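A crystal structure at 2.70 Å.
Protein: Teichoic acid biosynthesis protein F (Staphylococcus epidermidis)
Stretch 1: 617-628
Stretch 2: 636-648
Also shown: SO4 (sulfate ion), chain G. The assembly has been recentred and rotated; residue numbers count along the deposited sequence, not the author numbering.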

# COMPACT_ATOMS: atom_id res chain seq x y z
N ASP A 617 17.06 -64.07 2.25
CA ASP A 617 16.85 -65.27 3.05
C ASP A 617 16.67 -64.97 4.53
O ASP A 617 16.11 -65.78 5.25
CB ASP A 617 17.99 -66.26 2.84
CG ASP A 617 18.04 -66.80 1.42
OD1 ASP A 617 17.17 -67.65 1.06
OD2 ASP A 617 18.93 -66.37 0.66
N CYS A 618 17.14 -63.82 4.97
CA CYS A 618 16.84 -63.33 6.30
C CYS A 618 17.07 -61.83 6.36
O CYS A 618 17.69 -61.26 5.46
CB CYS A 618 17.67 -64.03 7.37
SG CYS A 618 19.46 -63.71 7.31
N LEU A 619 16.57 -61.20 7.42
CA LEU A 619 16.72 -59.77 7.67
C LEU A 619 17.52 -59.54 8.95
O LEU A 619 17.27 -60.18 9.97
CB LEU A 619 15.34 -59.12 7.84
CG LEU A 619 15.26 -57.71 7.25
CD1 LEU A 619 14.05 -56.95 7.77
CD2 LEU A 619 16.53 -56.94 7.52
N ILE A 620 18.50 -58.64 8.92
CA ILE A 620 19.09 -58.22 10.18
C ILE A 620 18.76 -56.76 10.34
O ILE A 620 19.02 -55.94 9.44
CB ILE A 620 20.61 -58.41 10.24
CG1 ILE A 620 20.97 -59.84 9.87
CG2 ILE A 620 21.14 -58.07 11.63
CD1 ILE A 620 22.45 -60.09 9.94
N THR A 621 18.18 -56.42 11.49
CA THR A 621 17.80 -55.05 11.74
C THR A 621 17.93 -54.76 13.24
O THR A 621 18.54 -55.55 13.97
CB THR A 621 16.41 -54.79 11.20
OG1 THR A 621 16.14 -53.39 11.25
CG2 THR A 621 15.36 -55.55 12.02
N ASP A 622 17.41 -53.62 13.71
CA ASP A 622 17.39 -53.36 15.15
C ASP A 622 16.08 -52.75 15.64
O ASP A 622 15.26 -53.46 16.21
CB ASP A 622 18.58 -52.52 15.59
CG ASP A 622 18.86 -51.38 14.66
OD1 ASP A 622 19.92 -51.41 14.02
OD2 ASP A 622 18.02 -50.46 14.54
N TYR A 623 15.90 -51.44 15.42
CA TYR A 623 14.66 -50.76 15.78
C TYR A 623 14.04 -50.17 14.53
O TYR A 623 14.20 -48.99 14.25
CB TYR A 623 14.95 -49.62 16.77
CG TYR A 623 16.09 -49.94 17.67
CD1 TYR A 623 17.29 -49.26 17.57
CD2 TYR A 623 15.98 -50.98 18.60
CE1 TYR A 623 18.36 -49.58 18.39
CE2 TYR A 623 17.04 -51.32 19.42
CZ TYR A 623 18.23 -50.62 19.32
OH TYR A 623 19.29 -50.95 20.14
N SER A 624 13.33 -50.96 13.76
CA SER A 624 12.82 -50.42 12.52
C SER A 624 11.49 -51.02 12.18
O SER A 624 11.26 -52.21 12.39
CB SER A 624 13.81 -50.67 11.39
OG SER A 624 13.28 -50.20 10.17
N SER A 625 10.63 -50.17 11.64
CA SER A 625 9.34 -50.59 11.14
C SER A 625 9.45 -51.55 9.95
O SER A 625 8.44 -52.11 9.53
CB SER A 625 8.53 -49.35 10.75
OG SER A 625 7.66 -49.63 9.67
N VAL A 626 10.65 -51.73 9.40
CA VAL A 626 10.81 -52.73 8.34
C VAL A 626 10.55 -54.15 8.81
O VAL A 626 10.14 -54.99 8.03
CB VAL A 626 12.19 -52.72 7.62
CG1 VAL A 626 12.36 -51.49 6.78
CG2 VAL A 626 13.34 -52.91 8.63
N MET A 627 10.81 -54.45 10.07
CA MET A 627 10.58 -55.82 10.50
C MET A 627 9.12 -56.23 10.26
O MET A 627 8.82 -57.40 10.02
CB MET A 627 10.97 -56.01 11.96
CG MET A 627 10.31 -55.03 12.88
SD MET A 627 10.55 -55.53 14.58
CE MET A 627 9.60 -54.26 15.44
N PHE A 628 8.21 -55.26 10.31
CA PHE A 628 6.80 -55.57 10.19
C PHE A 628 6.47 -55.86 8.75
O PHE A 628 5.46 -56.51 8.46
CB PHE A 628 5.93 -54.41 10.68
CG PHE A 628 6.07 -54.10 12.14
CD1 PHE A 628 5.72 -55.03 13.09
CD2 PHE A 628 6.52 -52.87 12.56
CE1 PHE A 628 5.83 -54.75 14.43
CE2 PHE A 628 6.63 -52.59 13.90
CZ PHE A 628 6.29 -53.53 14.83
N PRO A 636 13.38 -65.87 8.88
CA PRO A 636 14.12 -65.51 10.09
C PRO A 636 14.54 -64.05 10.11
O PRO A 636 15.09 -63.57 9.12
CB PRO A 636 15.37 -66.39 10.01
CG PRO A 636 15.03 -67.47 9.08
CD PRO A 636 14.08 -66.89 8.09
N GLN A 637 14.30 -63.36 11.22
CA GLN A 637 14.88 -62.04 11.41
C GLN A 637 15.81 -62.11 12.62
O GLN A 637 15.64 -62.97 13.48
CB GLN A 637 13.81 -60.98 11.62
CG GLN A 637 12.64 -61.06 10.65
CD GLN A 637 11.83 -59.77 10.60
OE1 GLN A 637 12.35 -58.68 10.89
NE2 GLN A 637 10.56 -59.88 10.21
N PHE A 638 16.80 -61.21 12.65
CA PHE A 638 17.73 -61.05 13.76
C PHE A 638 17.74 -59.59 14.16
O PHE A 638 17.38 -58.71 13.37
CB PHE A 638 19.15 -61.45 13.34
CG PHE A 638 19.30 -62.91 13.06
CD1 PHE A 638 19.66 -63.80 14.08
CD2 PHE A 638 19.09 -63.42 11.78
CE1 PHE A 638 19.82 -65.16 13.82
CE2 PHE A 638 19.25 -64.78 11.53
CZ PHE A 638 19.61 -65.64 12.55
N PHE A 639 18.17 -59.33 15.39
CA PHE A 639 18.08 -58.00 15.95
C PHE A 639 19.34 -57.65 16.70
O PHE A 639 19.51 -58.00 17.86
CB PHE A 639 16.83 -57.89 16.82
CG PHE A 639 15.59 -58.16 16.05
CD1 PHE A 639 15.02 -57.16 15.25
CD2 PHE A 639 15.04 -59.43 16.01
CE1 PHE A 639 13.90 -57.41 14.48
CE2 PHE A 639 13.92 -59.69 15.23
CZ PHE A 639 13.34 -58.67 14.47
N PHE A 640 20.22 -56.97 15.99
CA PHE A 640 21.54 -56.66 16.49
C PHE A 640 21.51 -55.33 17.28
O PHE A 640 22.05 -54.31 16.85
CB PHE A 640 22.46 -56.59 15.29
CG PHE A 640 23.85 -56.24 15.61
CD1 PHE A 640 24.56 -55.38 14.79
CD2 PHE A 640 24.48 -56.77 16.71
CE1 PHE A 640 25.88 -55.05 15.06
CE2 PHE A 640 25.81 -56.45 16.99
CZ PHE A 640 26.51 -55.59 16.17
N ALA A 641 20.86 -55.36 18.43
CA ALA A 641 20.78 -54.19 19.29
C ALA A 641 22.06 -54.00 20.11
O ALA A 641 22.10 -54.30 21.30
CB ALA A 641 19.57 -54.30 20.22
N TYR A 642 23.10 -53.48 19.48
CA TYR A 642 24.37 -53.33 20.17
C TYR A 642 24.35 -52.17 21.15
O TYR A 642 25.04 -52.20 22.17
CB TYR A 642 25.52 -53.19 19.17
CG TYR A 642 25.37 -52.07 18.16
CD1 TYR A 642 24.85 -52.33 16.89
CD2 TYR A 642 25.78 -50.79 18.46
CE1 TYR A 642 24.71 -51.32 15.95
CE2 TYR A 642 25.66 -49.76 17.53
CZ TYR A 642 25.12 -50.04 16.27
OH TYR A 642 25.00 -49.01 15.35
N ASP A 643 23.56 -51.15 20.85
CA ASP A 643 23.46 -50.00 21.74
C ASP A 643 22.22 -50.06 22.61
O ASP A 643 21.85 -49.08 23.25
CB ASP A 643 23.49 -48.69 20.96
CG ASP A 643 22.46 -48.64 19.85
OD1 ASP A 643 21.73 -49.63 19.66
OD2 ASP A 643 22.39 -47.60 19.17
N ILE A 644 21.59 -51.23 22.65
CA ILE A 644 20.35 -51.41 23.36
C ILE A 644 20.33 -50.87 24.80
O ILE A 644 19.25 -50.65 25.36
CB ILE A 644 19.97 -52.89 23.38
CG1 ILE A 644 18.49 -53.04 23.78
CG2 ILE A 644 20.89 -53.65 24.30
CD1 ILE A 644 17.96 -54.44 23.58
N ASP A 645 21.48 -50.65 25.42
CA ASP A 645 21.49 -50.08 26.77
C ASP A 645 21.26 -48.58 26.71
O ASP A 645 20.47 -48.03 27.47
CB ASP A 645 22.79 -50.39 27.49
CG ASP A 645 23.26 -51.79 27.24
OD1 ASP A 645 23.31 -52.58 28.21
OD2 ASP A 645 23.57 -52.12 26.06
N LYS A 646 21.96 -47.92 25.81
CA LYS A 646 21.73 -46.50 25.59
C LYS A 646 20.24 -46.25 25.46
O LYS A 646 19.70 -45.37 26.12
CB LYS A 646 22.48 -46.02 24.34
CG LYS A 646 24.00 -46.06 24.47
CD LYS A 646 24.70 -45.54 23.21
CE LYS A 646 24.72 -44.01 23.16
NZ LYS A 646 25.21 -43.52 21.83
N TYR A 647 19.57 -47.03 24.61
CA TYR A 647 18.14 -46.85 24.32
C TYR A 647 17.19 -47.05 25.51
O TYR A 647 16.24 -47.83 25.42
CB TYR A 647 17.71 -47.77 23.18
CG TYR A 647 17.50 -47.09 21.83
CD1 TYR A 647 18.55 -46.48 21.16
CD2 TYR A 647 16.25 -47.11 21.22
CE1 TYR A 647 18.36 -45.88 19.92
CE2 TYR A 647 16.05 -46.51 19.97
CZ TYR A 647 17.10 -45.90 19.33
OH TYR A 647 16.90 -45.31 18.10
N ASP A 648 17.46 -46.36 26.61
CA ASP A 648 16.45 -46.09 27.66
C ASP A 648 16.17 -47.18 28.69
O ASP A 648 15.11 -47.16 29.33
CB ASP A 648 15.13 -45.64 27.03
CG ASP A 648 15.17 -44.21 26.57
OD1 ASP A 648 15.57 -43.35 27.38
OD2 ASP A 648 14.79 -43.94 25.40
S SO4 G . 11.70 -46.56 11.58
O1 SO4 G . 12.95 -46.05 10.98
O2 SO4 G . 11.90 -46.78 13.01
O3 SO4 G . 10.62 -45.60 11.39
O4 SO4 G . 11.34 -47.82 10.93
O HOH W 1 22.15 -53.13 13.87

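Two parallel strands, 618-621 and the one that begins at Q637, set the frame: their axes come within 4.7 Å and diverge by 17°. The ladder alternates as parallel pairing demands. L619 N donates to P636 O (3.3 Å), F638 N to L619 O (2.9 Å), T621 N to F638 O (3.1 Å) and F640 N to T621 O (3.0 Å), so the first stretch uses both polar groups of L619 and T621 and leaves the backbone N and O of I620 pointing away from the second strand. CA-H...O contacts tighten the seam, F639 CA lying 3.2 Å from T621 O.

Side chains then sort by face. On the face of I620 and F638, I620 packs against F638 and the following F640: the I620 CG2 methyl sits between F638 CB and F640 CB, 4.3 and 4.2 Å away, with I620 CG1 4.2 Å from F638 CB. The F638 ring turns its edge to a neighbour, C618, with C618 SG 4.4 Å from F638 CE2.

The other face carries L619, T621, Q637 and F639. Here the T621 methyl meets the F639 ring: T621 CG2 lies 3.4 Å from F639 CE1, and M627 SD approaches the same CE1 at 3.8 Å, obliquely to the ring. Q637 reaches farther, its NE2 donating a straight hydrogen bond to M627 O (3.0 Å) and so tying the strand to the helix.

Beyond the strands, Y623 buries the most area of any residue here. Its ring stacks face-to-face on Y647, centroids 4.3 Å apart and planes at 19°, although Y647 is poorly ordered. The Y623 OH donates to D643 OD1 (2.8 Å), near the ring plane, while A641 CB lies 4.0 Å from Y623 CE2. A flat ring is thus covered on one face and anchored at its polar tip. Nearby, a water bridges D622 OD1 (2.8 Å) and F640 O (3.2 Å from the water oxygen), donating to both.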